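Local coordinates for AT-less polyketide synthase (Streptomyces platensis subsp. rosaceus, PDB 4TKT), which probably catalyses the decarboxylative condensation that lengthens the growing chain in isomigrastatin biosynthesis, as a ketosynthase domain of an AT-less polyketide synthase, at residues S89-P93 and Q94-F98; D74-P78 and L79-I83; F467-E470 and R471-S475. All coordinates share one frame; numbering follows the deposited sequence.

Interaction 1. Residues S89-P93 and Q94-F98; sequences STMDP and QERLF
Arg96 reaches back along the chain to Met91, present here as selenomethionine, and holds its backbone carbonyl side-on with two nitrogens. Arg96 NE lies 2.8 Å and Arg96 NH2 2.9 Å from Met91 O, which sits almost exactly in the guanidinium plane. NH2 comes in nearly along the C=O axis, whereas NE approaches from above the carbonyl plane. The side chain bends at chi3 (-115°), which turns the guanidinium edge toward that oxygen and lays one of its faces against the Pro93 ring, with Pro93 CG 3.6 Å from Arg96 NH2. Arg96 NH1 is held by Tyr612 O, and Tyr142 of helix 142-151 packs against Asp92, Pro93 and Arg96. Further back, the selenium of Met91 rests 4.0 Å from Arg96 CG, and Met91 CG meets Glu95 OE1, an oxygen whose main partner is Arg168 of helix 163-173.

Asp92 organises the start of the helix. Its side chain, turned away from its own N (chi1 176°), brings the carboxylate across Gln94 at a slant: Asp92 OD1 accepts a straight but long and weak bond from Gln94 N at 3.3 Å, while Asp92 OD2 offers its syn lone pair to Gln94 NE2 at 3.2 Å. The amide is pinned beyond this pair as well, NE2 giving to Tyr139 O and OE1 receiving from Leu215 N. The backbone oxygen of Asp92 accepts from Arg96 N, and Pro93 O from Leu97 N at 2.8 Å, so regular helical bonding is established within one turn. The arrangement is a helix N-cap, with aspartate as the cap and proline in the first helical position, formed by the Met-Asp-Pro-Gln sequence characteristic of ketosynthases and placed at the head of helix 93-109.

Interaction 2. Residues D74-P78 and L79-I83; sequences DEFDP and LFFGI
Pro78 O is gripped by two backbone amides that reach it from opposite faces of its carbonyl plane: Ile83 N at 2.8 Å and Phe81 N at 3.0 Å. The bond from Ile83, together with a weak one from Gly82 N to Leu79 O and the positive phi of Gly82 (66°), makes this a Schellman motif, which ends a single tight turn between strand 75-76 and helix 85-89. The apolar contact that often accompanies the motif is present too, CB of Pro78 lying 4.2 Å from CB of Ile83.

At the beginning of the turn a chi1 of -167° turns the Asp77 carboxylate away from the backbone N and across Phe80 CB. Asp77 OD1 accepts a long, weak bond from Phe80 N and also a hydrogen bond from a water 2.6 Å away; that water in turn accepts from Leu79 N, so one carboxylate oxygen serves two successive amides, one directly and one through solvent. Asp77 OD2 accepts from Ala608 N. Replacing Asp77 with a leucine would probably leave Ala608 N without its acceptor and the bridging water without its anchor, and take from Phe80 N its weak bond to the carboxylate.

The aromatic side chains pack beside this polar frame. Phe76 and Phe81 lie almost parallel, 6° apart, but displaced, with little of one ring above the other, and Phe76 CE1 meets Phe81 CD2 at 3.7 Å. Ile83 CD1 approaches the edge of the Phe76 ring at CZ. Phe172 adds an edge-to-face contact to Phe81, while Phe80 CD2 sits 3.5 Å above the plane of the Phe81 ring, directly over its centre.

Interaction 3. Residues F467-E470 and R471-S475; sequences FDEE and RLRES
Asp468 is the N-cap of helix 469-482, accepting from Arg471 N. The bond from Arg471 N to Asp468 OD1 is short, 2.9 Å, and almost straight at 172°. Asp468 CG stands between the backbone N and the carbonyl carbon (chi1 53°), which brings OD1 round to the amide and alongside the Arg471 side chain, where CG of the arginine comes within 3.2 Å of Asp468 OD1. Regular backbone bonding follows at once: Leu472 N gives to Asp468 O, Arg473 N to Glu469 O and Glu474 N to Glu470 O. One turn on, Arg471 O accepts from both the amide and the hydroxyl of Ser475, which arrive from opposite faces of its plane.

Two salt bridges run along the outside. Glu469 and Arg473 lie side by side, one helical turn apart, and a single carboxylate oxygen takes both bonds: Glu469 OE2 is 3.2 Å from Arg473 NE, using its anti lone pair, and 3.3 Å from Arg473 NH2, which comes from above the carboxylate plane. Arg473 is held further by Cys528 O and by a cation-pi contact with Phe540. Glu470 pairs with its immediate neighbour, Glu470 OE2 lying 2.8 Å from Arg471 NH2; the carboxylate stands nearly perpendicular to the guanidinium, whose NH1 is bound by Pro606 O.

On the apolar side, Leu472 packs against Ala509, Phe511 and Phe540, which come from strands 509-515 and 538-541.

With an acidic N-cap and two glutamates in the first turn, the negative charge would probably interact favourably with the positive end of the helix dipole, while each arginine ties a glutamate to backbone oxygens elsewhere in the chain.

Overall arrangement
Along the chain come interaction 2, interaction 1 and interaction 3, the first two within the ketosynthase and the third in the KS-MAT linker domain. Interactions 1 and 2 have centres about 9 Å apart and touch: Arg96 CD packs on Phe76 CD2 and the selenomethionine methyl of Met91 on Ile83, so strand 75-76, its turn and the head of helix 93-109 form one continuous patch. Interaction 3 is centred about 15 Å from the centre of interaction 2 and meets it where the Phe467 ring packs on the backbone of Leu79 and Phe80; from interaction 1 it is about 23 Å between centres, without contact. The turn at 74-83 therefore lies between helix 93-109 and the start of helix 469-482.

Interaction 1. Residues S89-P93 and Q94-F98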
loop_
_atom_site.group_PDB
_atom_site.type_symbol
_atom_site.label_atom_id
_atom_site.label_comp_id
_atom_site.label_asym_id
_atom_site.label_seq_id
_atom_site.Cartn_x
_atom_site.Cartn_y
_atom_site.Cartn_z
ATOM N N SER A 89 15.614 9.755 -15.090
ATOM C CA SER A 89 14.820 10.576 -15.996
ATOM C C SER A 89 14.038 9.750 -17.015
ATOM O O SER A 89 12.920 10.105 -17.382
ATOM C CB SER A 89 15.720 11.580 -16.722
ATOM O OG SER A 89 16.265 12.527 -15.818
ATOM N N THR A 90 14.623 8.645 -17.466
ATOM C CA THR A 90 13.985 7.801 -18.471
ATOM C C THR A 90 13.381 6.548 -17.854
ATOM O O THR A 90 12.921 5.655 -18.562
ATOM C CB THR A 90 14.979 7.381 -19.566
ATOM O OG1 THR A 90 16.111 6.744 -18.964
ATOM C CG2 THR A 90 15.443 8.593 -20.358
HETATM N N MSE A 91 13.388 6.491 -16.529
HETATM C CA MSE A 91 12.863 5.346 -15.800
HETATM C C MSE A 91 11.379 5.533 -15.519
HETATM O O MSE A 91 10.963 6.593 -15.051
HETATM C CB MSE A 91 13.641 5.148 -14.497
HETATM C CG MSE A 91 13.142 4.022 -13.617
HETATM SE SE MSE A 91 14.262 3.838 -12.017
HETATM C CE MSE A 91 15.945 3.334 -12.887
ATOM N N ASP A 92 10.594 4.502 -15.820
ATOM C CA ASP A 92 9.150 4.528 -15.619
ATOM C C ASP A 92 8.795 4.930 -14.193
ATOM O O ASP A 92 9.234 4.291 -13.242
ATOM C CB ASP A 92 8.549 3.158 -15.960
ATOM C CG ASP A 92 7.050 3.079 -15.688
ATOM O OD1 ASP A 92 6.362 4.118 -15.745
ATOM O OD2 ASP A 92 6.556 1.961 -15.426
ATOM N N PRO A 93 8.007 6.009 -14.049
ATOM C CA PRO A 93 7.533 6.506 -12.753
ATOM C C PRO A 93 6.920 5.418 -11.879
ATOM O O PRO A 93 7.012 5.497 -10.655
ATOM C CB PRO A 93 6.482 7.541 -13.149
ATOM C CG PRO A 93 6.971 8.065 -14.443
ATOM C CD PRO A 93 7.603 6.898 -15.153
ATOM N N GLN A 94 6.310 4.412 -12.500
ATOM C CA GLN A 94 5.728 3.302 -11.754
ATOM C C GLN A 94 6.802 2.509 -11.017
ATOM O O GLN A 94 6.597 2.097 -9.877
ATOM C CB GLN A 94 4.938 2.384 -12.683
ATOM C CG GLN A 94 3.682 3.022 -13.253
ATOM C CD GLN A 94 2.867 2.057 -14.094
ATOM O OE1 GLN A 94 1.635 2.116 -14.111
ATOM N NE2 GLN A 94 3.550 1.160 -14.798
ATOM N N GLU A 95 7.943 2.294 -11.666
ATOM C CA GLU A 95 9.080 1.655 -11.009
ATOM C C GLU A 95 9.595 2.528 -9.870
ATOM O O GLU A 95 9.907 2.035 -8.785
ATOM C CB GLU A 95 10.214 1.386 -12.000
ATOM C CG GLU A 95 9.807 0.641 -13.253
ATOM C CD GLU A 95 10.946 0.527 -14.249
ATOM O OE1 GLU A 95 12.117 0.542 -13.814
ATOM O OE2 GLU A 95 10.672 0.429 -15.464
ATOM N N ARG A 96 9.687 3.829 -10.127
ATOM C CA ARG A 96 10.206 4.768 -9.142
ATOM C C ARG A 96 9.338 4.807 -7.889
ATOM O O ARG A 96 9.847 4.716 -6.772
ATOM C CB ARG A 96 10.319 6.172 -9.742
ATOM C CG ARG A 96 11.368 6.304 -10.841
ATOM C CD ARG A 96 11.542 7.759 -11.249
ATOM N NE ARG A 96 11.131 8.010 -12.626
ATOM C CZ ARG A 96 10.726 9.192 -13.079
ATOM N NH1 ARG A 96 10.663 10.231 -12.261
ATOM N NH2 ARG A 96 10.376 9.334 -14.350
ATOM N N LEU A 97 8.028 4.926 -8.077
ATOM C CA LEU A 97 7.114 5.044 -6.947
ATOM C C LEU A 97 6.968 3.734 -6.177
ATOM O O LEU A 97 6.691 3.743 -4.978
ATOM C CB LEU A 97 5.738 5.528 -7.413
ATOM C CG LEU A 97 5.679 6.948 -7.979
ATOM C CD1 LEU A 97 4.253 7.478 -7.967
ATOM C CD2 LEU A 97 6.600 7.877 -7.212
ATOM N N PHE A 98 7.152 2.609 -6.860
ATOM C CA PHE A 98 7.031 1.320 -6.195
ATOM C C PHE A 98 8.265 1.054 -5.343
ATOM O O PHE A 98 8.172 0.440 -4.280
ATOM C CB PHE A 98 6.822 0.190 -7.205
ATOM C CG PHE A 98 6.340 -1.090 -6.582
ATOM C CD1 PHE A 98 5.111 -1.141 -5.940
ATOM C CD2 PHE A 98 7.111 -2.239 -6.635
ATOM C CE1 PHE A 98 4.662 -2.315 -5.361
ATOM C CE2 PHE A 98 6.668 -3.417 -6.060
ATOM C CZ PHE A 98 5.439 -3.456 -5.422
#

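Interaction 2. Residues D74-P78 and L79-I83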
loop_
_atom_site.group_PDB
_atom_site.type_symbol
_atom_site.label_atom_id
_atom_site.label_comp_id
_atom_site.label_asym_id
_atom_site.label_seq_id
_atom_site.Cartn_x
_atom_site.Cartn_y
_atom_site.Cartn_z
ATOM N N ASP A 74 6.616 12.555 -10.739
ATOM C CA ASP A 74 7.946 12.680 -11.318
ATOM C C ASP A 74 9.005 12.898 -10.241
ATOM O O ASP A 74 10.200 12.951 -10.537
ATOM C CB ASP A 74 7.985 13.821 -12.332
ATOM C CG ASP A 74 7.566 15.152 -11.735
ATOM O OD1 ASP A 74 6.889 15.160 -10.685
ATOM O OD2 ASP A 74 7.907 16.195 -12.328
ATOM N N GLU A 75 8.563 13.027 -8.993
ATOM C CA GLU A 75 9.478 13.219 -7.873
ATOM C C GLU A 75 10.101 11.887 -7.466
ATOM O O GLU A 75 9.411 10.872 -7.387
ATOM C CB GLU A 75 8.755 13.858 -6.687
ATOM C CG GLU A 75 8.175 15.232 -6.989
ATOM C CD GLU A 75 7.351 15.785 -5.843
ATOM O OE1 GLU A 75 7.139 15.052 -4.852
ATOM O OE2 GLU A 75 6.914 16.953 -5.933
ATOM N N PHE A 76 11.405 11.899 -7.207
ATOM C CA PHE A 76 12.139 10.669 -6.931
ATOM C C PHE A 76 13.467 10.959 -6.237
ATOM O O PHE A 76 14.032 12.040 -6.390
ATOM C CB PHE A 76 12.374 9.902 -8.237
ATOM C CG PHE A 76 12.941 8.523 -8.048
ATOM C CD1 PHE A 76 12.392 7.653 -7.120
ATOM C CD2 PHE A 76 14.011 8.090 -8.816
ATOM C CE1 PHE A 76 12.909 6.382 -6.952
ATOM C CE2 PHE A 76 14.529 6.818 -8.656
ATOM C CZ PHE A 76 13.978 5.964 -7.723
ATOM N N ASP A 77 13.959 9.988 -5.476
ATOM C CA ASP A 77 15.226 10.121 -4.762
ATOM C C ASP A 77 16.214 9.060 -5.238
ATOM O O ASP A 77 16.476 8.094 -4.527
ATOM C CB ASP A 77 14.994 9.993 -3.255
ATOM C CG ASP A 77 16.198 10.418 -2.429
ATOM O OD1 ASP A 77 17.315 10.535 -2.981
ATOM O OD2 ASP A 77 16.019 10.626 -1.210
ATOM N N PRO A 78 16.772 9.241 -6.444
ATOM C CA PRO A 78 17.622 8.220 -7.072
ATOM C C PRO A 78 18.883 7.871 -6.271
ATOM O O PRO A 78 19.254 6.698 -6.209
ATOM C CB PRO A 78 17.993 8.854 -8.416
ATOM C CG PRO A 78 17.829 10.321 -8.207
ATOM C CD PRO A 78 16.673 10.457 -7.270
ATOM N N LEU A 79 19.526 8.867 -5.669
ATOM C CA LEU A 79 20.746 8.627 -4.899
ATOM C C LEU A 79 20.481 7.698 -3.721
ATOM O O LEU A 79 21.335 6.896 -3.341
ATOM C CB LEU A 79 21.339 9.946 -4.405
ATOM C CG LEU A 79 22.503 10.517 -5.217
ATOM C CD1 LEU A 79 22.268 10.350 -6.705
ATOM C CD2 LEU A 79 22.703 11.981 -4.877
ATOM N N PHE A 80 19.288 7.812 -3.150
ATOM C CA PHE A 80 18.880 6.949 -2.054
ATOM C C PHE A 80 18.891 5.485 -2.486
ATOM O O PHE A 80 19.259 4.604 -1.708
ATOM C CB PHE A 80 17.492 7.351 -1.554
ATOM C CG PHE A 80 17.008 6.548 -0.384
ATOM C CD1 PHE A 80 17.275 6.957 0.909
ATOM C CD2 PHE A 80 16.277 5.388 -0.576
ATOM C CE1 PHE A 80 16.828 6.224 1.989
ATOM C CE2 PHE A 80 15.830 4.647 0.500
ATOM C CZ PHE A 80 16.105 5.066 1.784
ATOM N N PHE A 81 18.501 5.233 -3.733
ATOM C CA PHE A 81 18.380 3.869 -4.240
ATOM C C PHE A 81 19.572 3.437 -5.089
ATOM O O PHE A 81 19.529 2.397 -5.743
ATOM C CB PHE A 81 17.093 3.720 -5.055
ATOM C CG PHE A 81 15.845 3.940 -4.255
ATOM C CD1 PHE A 81 15.339 2.934 -3.451
ATOM C CD2 PHE A 81 15.181 5.153 -4.303
ATOM C CE1 PHE A 81 14.191 3.133 -2.709
ATOM C CE2 PHE A 81 14.033 5.361 -3.562
ATOM C CZ PHE A 81 13.536 4.349 -2.764
ATOM N N GLY A 82 20.633 4.236 -5.078
ATOM C CA GLY A 82 21.830 3.910 -5.830
ATOM C C GLY A 82 21.589 3.927 -7.327
ATOM O O GLY A 82 22.235 3.203 -8.083
ATOM N N ILE A 83 20.645 4.758 -7.753
ATOM C CA ILE A 83 20.350 4.922 -9.169
ATOM C C ILE A 83 20.871 6.269 -9.646
ATOM O O ILE A 83 20.688 7.280 -8.973
ATOM C CB ILE A 83 18.839 4.820 -9.441
ATOM C CG1 ILE A 83 18.330 3.422 -9.083
ATOM C CG2 ILE A 83 18.527 5.148 -10.891
ATOM C CD1 ILE A 83 16.819 3.286 -9.137
HETATM O O HOH W 1 18.579 11.575 -5.035
#

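Interaction 3. Residues F467-E470 and R471-S475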
loop_
_atom_site.group_PDB
_atom_site.type_symbol
_atom_site.label_atom_id
_atom_site.label_comp_id
_atom_site.label_asym_id
_atom_site.label_seq_id
_atom_site.Cartn_x
_atom_site.Cartn_y
_atom_site.Cartn_z
ATOM N N PHE A 467 20.153 10.172 4.703
ATOM C CA PHE A 467 21.183 10.245 3.670
ATOM C C PHE A 467 22.147 11.406 3.887
ATOM O O PHE A 467 23.361 11.242 3.760
ATOM C CB PHE A 467 20.536 10.359 2.287
ATOM C CG PHE A 467 21.464 10.027 1.153
ATOM C CD1 PHE A 467 21.644 8.712 0.751
ATOM C CD2 PHE A 467 22.147 11.030 0.481
ATOM C CE1 PHE A 467 22.493 8.401 -0.297
ATOM C CE2 PHE A 467 22.999 10.727 -0.569
ATOM C CZ PHE A 467 23.172 9.411 -0.957
ATOM N N ASP A 468 21.604 12.579 4.200
ATOM C CA ASP A 468 22.430 13.742 4.512
ATOM C C ASP A 468 21.862 14.508 5.701
ATOM O O ASP A 468 20.879 14.083 6.307
ATOM C CB ASP A 468 22.562 14.664 3.293
ATOM C CG ASP A 468 21.218 15.056 2.693
ATOM O OD1 ASP A 468 20.242 15.240 3.451
ATOM O OD2 ASP A 468 21.142 15.187 1.452
ATOM N N GLU A 469 22.480 15.639 6.023
ATOM C CA GLU A 469 22.082 16.425 7.185
ATOM C C GLU A 469 20.667 16.976 7.049
ATOM O O GLU A 469 19.896 16.959 8.009
ATOM C CB GLU A 469 23.068 17.572 7.418
ATOM C CG GLU A 469 22.642 18.536 8.514
ATOM C CD GLU A 469 23.714 19.550 8.852
ATOM O OE1 GLU A 469 24.863 19.376 8.395
ATOM O OE2 GLU A 469 23.407 20.521 9.578
ATOM N N GLU A 470 20.328 17.458 5.857
ATOM C CA GLU A 470 19.011 18.043 5.622
ATOM C C GLU A 470 17.900 17.019 5.823
ATOM O O GLU A 470 16.928 17.284 6.529
ATOM C CB GLU A 470 18.918 18.630 4.215
ATOM C CG GLU A 470 17.553 19.227 3.909
ATOM C CD GLU A 470 17.287 19.365 2.425
ATOM O OE1 GLU A 470 18.216 19.117 1.628
ATOM O OE2 GLU A 470 16.146 19.718 2.056
ATOM N N ARG A 471 18.048 15.855 5.196
ATOM C CA ARG A 471 17.073 14.779 5.337
ATOM C C ARG A 471 16.949 14.340 6.796
ATOM O O ARG A 471 15.866 13.970 7.249
ATOM C CB ARG A 471 17.452 13.579 4.462
ATOM C CG ARG A 471 17.406 13.822 2.955
ATOM C CD ARG A 471 16.004 14.151 2.467
ATOM N NE ARG A 471 15.769 15.591 2.416
ATOM C CZ ARG A 471 14.563 16.152 2.396
ATOM N NH1 ARG A 471 13.475 15.396 2.429
ATOM N NH2 ARG A 471 14.447 17.472 2.348
ATOM N N LEU A 472 18.059 14.389 7.530
ATOM C CA LEU A 472 18.061 13.977 8.930
ATOM C C LEU A 472 17.219 14.916 9.786
ATOM O O LEU A 472 16.377 14.468 10.565
ATOM C CB LEU A 472 19.487 13.911 9.477
ATOM C CG LEU A 472 19.584 13.471 10.942
ATOM C CD1 LEU A 472 18.904 12.125 11.150
ATOM C CD2 LEU A 472 21.029 13.412 11.403
ATOM N N ARG A 473 17.449 16.217 9.638
ATOM C CA ARG A 473 16.685 17.214 10.380
ATOM C C ARG A 473 15.217 17.180 9.967
ATOM O O ARG A 473 14.329 17.496 10.761
ATOM C CB ARG A 473 17.271 18.608 10.168
ATOM C CG ARG A 473 18.720 18.729 10.603
ATOM C CD ARG A 473 19.153 20.177 10.719
ATOM N NE ARG A 473 20.556 20.286 11.109
ATOM C CZ ARG A 473 20.991 20.221 12.364
ATOM N NH1 ARG A 473 20.133 20.042 13.359
ATOM N NH2 ARG A 473 22.285 20.327 12.625
ATOM N N GLU A 474 14.972 16.790 8.721
ATOM C CA GLU A 474 13.617 16.596 8.228
ATOM C C GLU A 474 12.934 15.440 8.964
ATOM O O GLU A 474 11.782 15.557 9.384
ATOM C CB GLU A 474 13.638 16.338 6.719
ATOM C CG GLU A 474 12.269 16.173 6.077
ATOM C CD GLU A 474 11.599 17.496 5.750
ATOM O OE1 GLU A 474 12.115 18.553 6.171
ATOM O OE2 GLU A 474 10.554 17.477 5.063
ATOM N N SER A 475 13.652 14.330 9.124
ATOM C CA SER A 475 13.137 13.174 9.857
ATOM C C SER A 475 12.798 13.530 11.298
ATOM O O SER A 475 11.786 13.080 11.836
ATOM C CB SER A 475 14.147 12.025 9.845
ATOM O OG SER A 475 14.343 11.519 8.538
#